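Local coordinates for peptidase M16 inactive domain family protein (Pseudomonas fluorescens, PDB 3GWB) that is of unknown function but belongs to the M16 peptidase family and may be a hydrolase or an inactive relative of one, at residues 242-256 / 407-421. Residues are numbered along the deposited sequence; the frame is centred on the assembly and turned at random.
Sequences HIEFPSSQTSLMLAQ and HLNVDKMVIVSAGPT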
loop_
_atom_site.group_PDB
_atom_site.type_symbol
_atom_site.label_atom_id
_atom_site.label_comp_id
_atom_site.label_asym_id
_atom_site.label_seq_id
_atom_site.Cartn_x
_atom_site.Cartn_y
_atom_site.Cartn_z
ATOM N N HIS A 242 -8.445 22.469 -18.888
ATOM C CA HIS A 242 -7.142 22.642 -18.270
ATOM C C HIS A 242 -7.291 23.145 -16.850
ATOM O O HIS A 242 -8.061 24.064 -16.588
ATOM C CB HIS A 242 -6.295 23.640 -19.065
ATOM C CG HIS A 242 -4.951 23.905 -18.459
ATOM N ND1 HIS A 242 -3.932 22.975 -18.473
ATOM C CD2 HIS A 242 -4.470 24.983 -17.799
ATOM C CE1 HIS A 242 -2.878 23.472 -17.845
ATOM N NE2 HIS A 242 -3.179 24.688 -17.427
ATOM N N ILE A 243 -6.555 22.529 -15.932
ATOM C CA ILE A 243 -6.584 22.938 -14.538
ATOM C C ILE A 243 -5.229 23.542 -14.222
ATOM O O ILE A 243 -4.218 22.842 -14.217
ATOM C CB ILE A 243 -6.820 21.746 -13.598
ATOM C CG1 ILE A 243 -8.117 21.030 -13.981
ATOM C CG2 ILE A 243 -6.881 22.238 -12.159
ATOM C CD1 ILE A 243 -8.395 19.789 -13.165
ATOM N N GLU A 244 -5.210 24.849 -13.971
ATOM C CA GLU A 244 -3.972 25.553 -13.663
ATOM C C GLU A 244 -3.381 25.080 -12.341
ATOM O O GLU A 244 -4.031 25.149 -11.300
ATOM C CB GLU A 244 -4.231 27.058 -13.599
ATOM C CG GLU A 244 -2.975 27.913 -13.590
ATOM C CD GLU A 244 -2.109 27.690 -14.818
ATOM O OE1 GLU A 244 -2.667 27.441 -15.908
ATOM O OE2 GLU A 244 -0.870 27.781 -14.699
ATOM N N PHE A 245 -2.146 24.596 -12.397
ATOM C CA PHE A 245 -1.440 24.111 -11.218
ATOM C C PHE A 245 0.024 24.481 -11.447
ATOM O O PHE A 245 0.716 23.846 -12.245
ATOM C CB PHE A 245 -1.593 22.591 -11.102
ATOM C CG PHE A 245 -1.406 22.065 -9.709
ATOM C CD1 PHE A 245 -2.415 22.198 -8.762
ATOM C CD2 PHE A 245 -0.221 21.441 -9.340
ATOM C CE1 PHE A 245 -2.248 21.714 -7.464
ATOM C CE2 PHE A 245 -0.041 20.953 -8.047
ATOM C CZ PHE A 245 -1.056 21.091 -7.107
ATOM N N PRO A 246 0.509 25.523 -10.749
ATOM C CA PRO A 246 1.881 26.028 -10.844
ATOM C C PRO A 246 3.010 25.028 -10.608
ATOM O O PRO A 246 4.178 25.414 -10.600
ATOM C CB PRO A 246 1.891 27.188 -9.848
ATOM C CG PRO A 246 0.886 26.768 -8.837
ATOM C CD PRO A 246 -0.229 26.235 -9.692
ATOM N N SER A 247 2.668 23.751 -10.426
ATOM C CA SER A 247 3.680 22.699 -10.223
ATOM C C SER A 247 4.527 22.519 -11.505
ATOM O O SER A 247 4.218 23.126 -12.521
ATOM C CB SER A 247 3.005 21.401 -9.803
ATOM O OG SER A 247 2.246 20.891 -10.872
ATOM N N SER A 248 5.562 21.667 -11.454
ATOM C CA SER A 248 6.553 21.499 -12.537
ATOM C C SER A 248 6.384 20.509 -13.681
ATOM O O SER A 248 7.112 20.577 -14.731
ATOM C CB SER A 248 7.905 21.238 -11.926
ATOM O OG SER A 248 8.744 20.592 -12.870
ATOM N N GLN A 249 5.507 19.531 -13.505
ATOM C CA GLN A 249 5.303 18.547 -14.570
ATOM C C GLN A 249 3.868 18.763 -15.007
ATOM O O GLN A 249 3.141 19.491 -14.352
ATOM C CB GLN A 249 5.514 17.149 -14.031
ATOM C CG GLN A 249 6.978 16.880 -13.655
ATOM C CD GLN A 249 7.657 16.089 -14.705
ATOM O OE1 GLN A 249 8.834 16.288 -15.024
ATOM N NE2 GLN A 249 6.914 15.163 -15.266
ATOM N N THR A 250 3.456 18.185 -16.119
ATOM C CA THR A 250 2.066 18.338 -16.507
ATOM C C THR A 250 1.401 16.988 -16.654
ATOM O O THR A 250 1.945 16.079 -17.274
ATOM C CB THR A 250 1.874 19.127 -17.838
ATOM O OG1 THR A 250 2.699 18.561 -18.862
ATOM C CG2 THR A 250 2.196 20.596 -17.663
ATOM N N SER A 251 0.226 16.862 -16.054
ATOM C CA SER A 251 -0.534 15.627 -16.107
ATOM C C SER A 251 -1.507 15.681 -17.272
ATOM O O SER A 251 -2.275 16.635 -17.398
ATOM C CB SER A 251 -1.298 15.428 -14.799
ATOM O OG SER A 251 -2.359 14.506 -14.972
ATOM N N LEU A 252 -1.465 14.656 -18.119
ATOM C CA LEU A 252 -2.325 14.570 -19.293
ATOM C C LEU A 252 -3.246 13.358 -19.199
ATOM O O LEU A 252 -2.794 12.241 -18.950
ATOM C CB LEU A 252 -1.476 14.438 -20.560
ATOM C CG LEU A 252 -0.506 15.554 -20.941
ATOM C CD1 LEU A 252 0.392 15.062 -22.071
ATOM C CD2 LEU A 252 -1.283 16.797 -21.359
HETATM N N MSE A 253 -4.537 13.577 -19.415
HETATM C CA MSE A 253 -5.501 12.490 -19.370
HETATM C C MSE A 253 -6.480 12.619 -20.526
HETATM O O MSE A 253 -7.047 13.687 -20.757
HETATM C CB MSE A 253 -6.268 12.511 -18.049
HETATM C CG MSE A 253 -5.392 12.418 -16.819
HETATM SE SE MSE A 253 -6.403 12.149 -15.362
HETATM C CE MSE A 253 -6.874 10.466 -15.602
ATOM N N LEU A 254 -6.659 11.529 -21.262
ATOM C CA LEU A 254 -7.581 11.503 -22.388
ATOM C C LEU A 254 -8.536 10.360 -22.118
ATOM O O LEU A 254 -8.137 9.334 -21.571
ATOM C CB LEU A 254 -6.845 11.250 -23.706
ATOM C CG LEU A 254 -5.741 12.226 -24.114
ATOM C CD1 LEU A 254 -4.486 11.946 -23.301
ATOM C CD2 LEU A 254 -5.443 12.063 -25.600
ATOM N N ALA A 255 -9.797 10.525 -22.502
ATOM C CA ALA A 255 -10.769 9.480 -22.253
ATOM C C ALA A 255 -12.069 9.666 -23.012
ATOM O O ALA A 255 -12.345 10.729 -23.564
ATOM C CB ALA A 255 -11.065 9.402 -20.750
ATOM N N GLN A 256 -12.853 8.594 -23.020
ATOM C CA GLN A 256 -14.162 8.553 -23.645
ATOM C C GLN A 256 -14.804 7.304 -23.087
ATOM O O GLN A 256 -14.134 6.515 -22.414
ATOM C CB GLN A 256 -14.055 8.472 -25.170
ATOM C CG GLN A 256 -13.178 7.364 -25.716
ATOM C CD GLN A 256 -13.135 7.387 -27.239
ATOM O OE1 GLN A 256 -14.042 6.879 -27.910
ATOM N NE2 GLN A 256 -12.096 8.003 -27.788
ATOM N N HIS A 407 -15.597 0.461 -30.719
ATOM C CA HIS A 407 -15.858 1.023 -29.403
ATOM C C HIS A 407 -15.168 2.351 -29.112
ATOM O O HIS A 407 -15.496 3.018 -28.131
ATOM C CB HIS A 407 -15.477 -0.007 -28.340
ATOM C CG HIS A 407 -16.306 -1.254 -28.394
ATOM N ND1 HIS A 407 -17.618 -1.289 -27.982
ATOM C CD2 HIS A 407 -16.021 -2.495 -28.855
ATOM C CE1 HIS A 407 -18.112 -2.500 -28.187
ATOM N NE2 HIS A 407 -17.160 -3.249 -28.718
ATOM N N LEU A 408 -14.227 2.741 -29.964
ATOM C CA LEU A 408 -13.500 3.991 -29.765
ATOM C C LEU A 408 -13.468 4.834 -31.028
ATOM O O LEU A 408 -13.475 4.308 -32.134
ATOM C CB LEU A 408 -12.067 3.700 -29.329
ATOM C CG LEU A 408 -11.884 2.957 -28.008
ATOM C CD1 LEU A 408 -10.409 2.630 -27.822
ATOM C CD2 LEU A 408 -12.411 3.813 -26.859
ATOM N N ASN A 409 -13.414 6.149 -30.850
ATOM C CA ASN A 409 -13.380 7.078 -31.971
ATOM C C ASN A 409 -12.542 8.279 -31.565
ATOM O O ASN A 409 -12.716 8.828 -30.478
ATOM C CB ASN A 409 -14.804 7.519 -32.319
ATOM C CG ASN A 409 -14.867 8.386 -33.562
ATOM O OD1 ASN A 409 -14.263 9.461 -33.623
ATOM N ND2 ASN A 409 -15.609 7.922 -34.564
ATOM N N VAL A 410 -11.630 8.689 -32.438
ATOM C CA VAL A 410 -10.765 9.824 -32.143
ATOM C C VAL A 410 -11.522 11.137 -31.934
ATOM O O VAL A 410 -11.035 12.029 -31.241
ATOM C CB VAL A 410 -9.713 10.033 -33.260
ATOM C CG1 VAL A 410 -8.810 8.815 -33.350
ATOM C CG2 VAL A 410 -10.403 10.290 -34.592
ATOM N N ASP A 411 -12.709 11.248 -32.527
ATOM C CA ASP A 411 -13.518 12.465 -32.413
ATOM C C ASP A 411 -14.320 12.563 -31.115
ATOM O O ASP A 411 -14.990 13.570 -30.871
ATOM C CB ASP A 411 -14.509 12.565 -33.584
ATOM C CG ASP A 411 -13.825 12.667 -34.939
ATOM O OD1 ASP A 411 -12.808 13.382 -35.045
ATOM O OD2 ASP A 411 -14.318 12.048 -35.907
ATOM N N LYS A 412 -14.261 11.530 -30.283
ATOM C CA LYS A 412 -15.034 11.524 -29.045
ATOM C C LYS A 412 -14.229 11.731 -27.769
ATOM O O LYS A 412 -14.799 11.772 -26.676
ATOM C CB LYS A 412 -15.815 10.212 -28.924
ATOM C CG LYS A 412 -16.850 9.975 -30.011
ATOM C CD LYS A 412 -17.642 8.719 -29.701
ATOM C CE LYS A 412 -18.815 8.507 -30.657
ATOM N NZ LYS A 412 -18.370 8.256 -32.052
HETATM N N MSE A 413 -12.914 11.868 -27.902
HETATM C CA MSE A 413 -12.055 12.041 -26.735
HETATM C C MSE A 413 -12.287 13.314 -25.938
HETATM O O MSE A 413 -12.465 14.404 -26.493
HETATM C CB MSE A 413 -10.577 11.960 -27.136
HETATM C CG MSE A 413 -10.044 10.536 -27.261
HETATM SE SE MSE A 413 -9.828 9.684 -25.671
HETATM C CE MSE A 413 -8.348 8.729 -26.012
ATOM N N VAL A 414 -12.303 13.139 -24.622
ATOM C CA VAL A 414 -12.462 14.230 -23.673
ATOM C C VAL A 414 -11.078 14.340 -23.059
ATOM O O VAL A 414 -10.543 13.358 -22.534
ATOM C CB VAL A 414 -13.478 13.879 -22.575
ATOM C CG1 VAL A 414 -13.564 15.014 -21.561
ATOM C CG2 VAL A 414 -14.835 13.616 -23.197
ATOM N N ILE A 415 -10.488 15.523 -23.135
ATOM C CA ILE A 415 -9.149 15.707 -22.612
ATOM C C ILE A 415 -9.075 16.690 -21.453
ATOM O O ILE A 415 -9.696 17.750 -21.471
ATOM C CB ILE A 415 -8.222 16.167 -23.732
ATOM C CG1 ILE A 415 -8.336 15.190 -24.905
ATOM C CG2 ILE A 415 -6.790 16.249 -23.231
ATOM C CD1 ILE A 415 -7.693 15.686 -26.171
ATOM N N VAL A 416 -8.305 16.318 -20.439
ATOM C CA VAL A 416 -8.133 17.161 -19.272
ATOM C C VAL A 416 -6.683 17.128 -18.830
ATOM O O VAL A 416 -6.127 16.059 -18.562
ATOM C CB VAL A 416 -9.021 16.689 -18.100
ATOM C CG1 VAL A 416 -8.792 17.576 -16.886
ATOM C CG2 VAL A 416 -10.483 16.715 -18.514
ATOM N N SER A 417 -6.071 18.303 -18.765
ATOM C CA SER A 417 -4.688 18.422 -18.338
ATOM C C SER A 417 -4.610 19.292 -17.090
ATOM O O SER A 417 -5.436 20.181 -16.890
ATOM C CB SER A 417 -3.841 19.046 -19.448
ATOM O OG SER A 417 -4.350 20.316 -19.810
ATOM N N ALA A 418 -3.625 19.019 -16.247
ATOM C CA ALA A 418 -3.426 19.789 -15.029
ATOM C C ALA A 418 -1.948 20.110 -14.953
ATOM O O ALA A 418 -1.104 19.211 -14.903
ATOM C CB ALA A 418 -3.855 18.982 -13.806
ATOM N N GLY A 419 -1.638 21.399 -14.958
ATOM C CA GLY A 419 -0.258 21.831 -14.896
ATOM C C GLY A 419 -0.191 23.330 -15.100
ATOM O O GLY A 419 -1.227 23.988 -15.162
ATOM N N PRO A 420 1.014 23.901 -15.209
ATOM C CA PRO A 420 1.182 25.342 -15.408
ATOM C C PRO A 420 1.104 25.718 -16.881
ATOM O O PRO A 420 1.348 24.878 -17.753
ATOM C CB PRO A 420 2.572 25.590 -14.854
ATOM C CG PRO A 420 3.296 24.369 -15.338
ATOM C CD PRO A 420 2.321 23.249 -15.017
ATOM N N THR A 421 0.776 26.976 -17.155
ATOM C CA THR A 421 0.712 27.454 -18.532
ATOM C C THR A 421 2.075 28.057 -18.829
ATOM O O THR A 421 2.388 29.147 -18.363
ATOM C CB THR A 421 -0.383 28.522 -18.707
ATOM O OG1 THR A 421 -1.662 27.919 -18.480
ATOM C CG2 THR A 421 -0.353 29.096 -20.117
#
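Gln256 reaches from the end of strand 249-257 into the loop that follows helix 397-407. Its CB lies 3.7 Å from Lys412 O. CG and then CD pass Leu408 CD2, with Gln256 CD 3.7 Å from it. With CG between the backbone N and the carbonyl carbon (chi1 53°) and the chain extended beyond it, the amide is carried to Asn409. There OE1 accepts from Asn409 N at 3.1 Å, and NE2, which also lies close to Met413 CG, donates to Asn409 O at 2.9 Å. This pair of bonds fixes the rotation of the amide. Lys412 N reaches Asn409 O from the opposite face of its plane. With an alanine here both amide bonds would be lost, and Asn409 N is likely to be left without this acceptor. Strand 414-419 lies inside a mixed five-stranded sheet, parallel to strand 239-244 and antiparallel to strand 249-257. Met253 and Val416 form one of its antiparallel hydrogen-bonded pairs. The bent chain of Met413, a selenomethionine, brings CE to 3.7 Å from Leu254 CB. Helix 147-160 packs on Met253 and Val414, while helix 323-340 meets Leu254 and Ile415. On the parallel side, His242 ND1 and Ser417 OG share a nearly straight hydrogen bond of 3.0 Å, in the ring plane. His242 NE2 donates to Glu244 OE1 from above the carboxylate plane. Thr421 OG1 donates to Glu244 OE1 (2.8 Å) on its syn side, and Thr421 N binds the syn lone pair of Glu244 OE2.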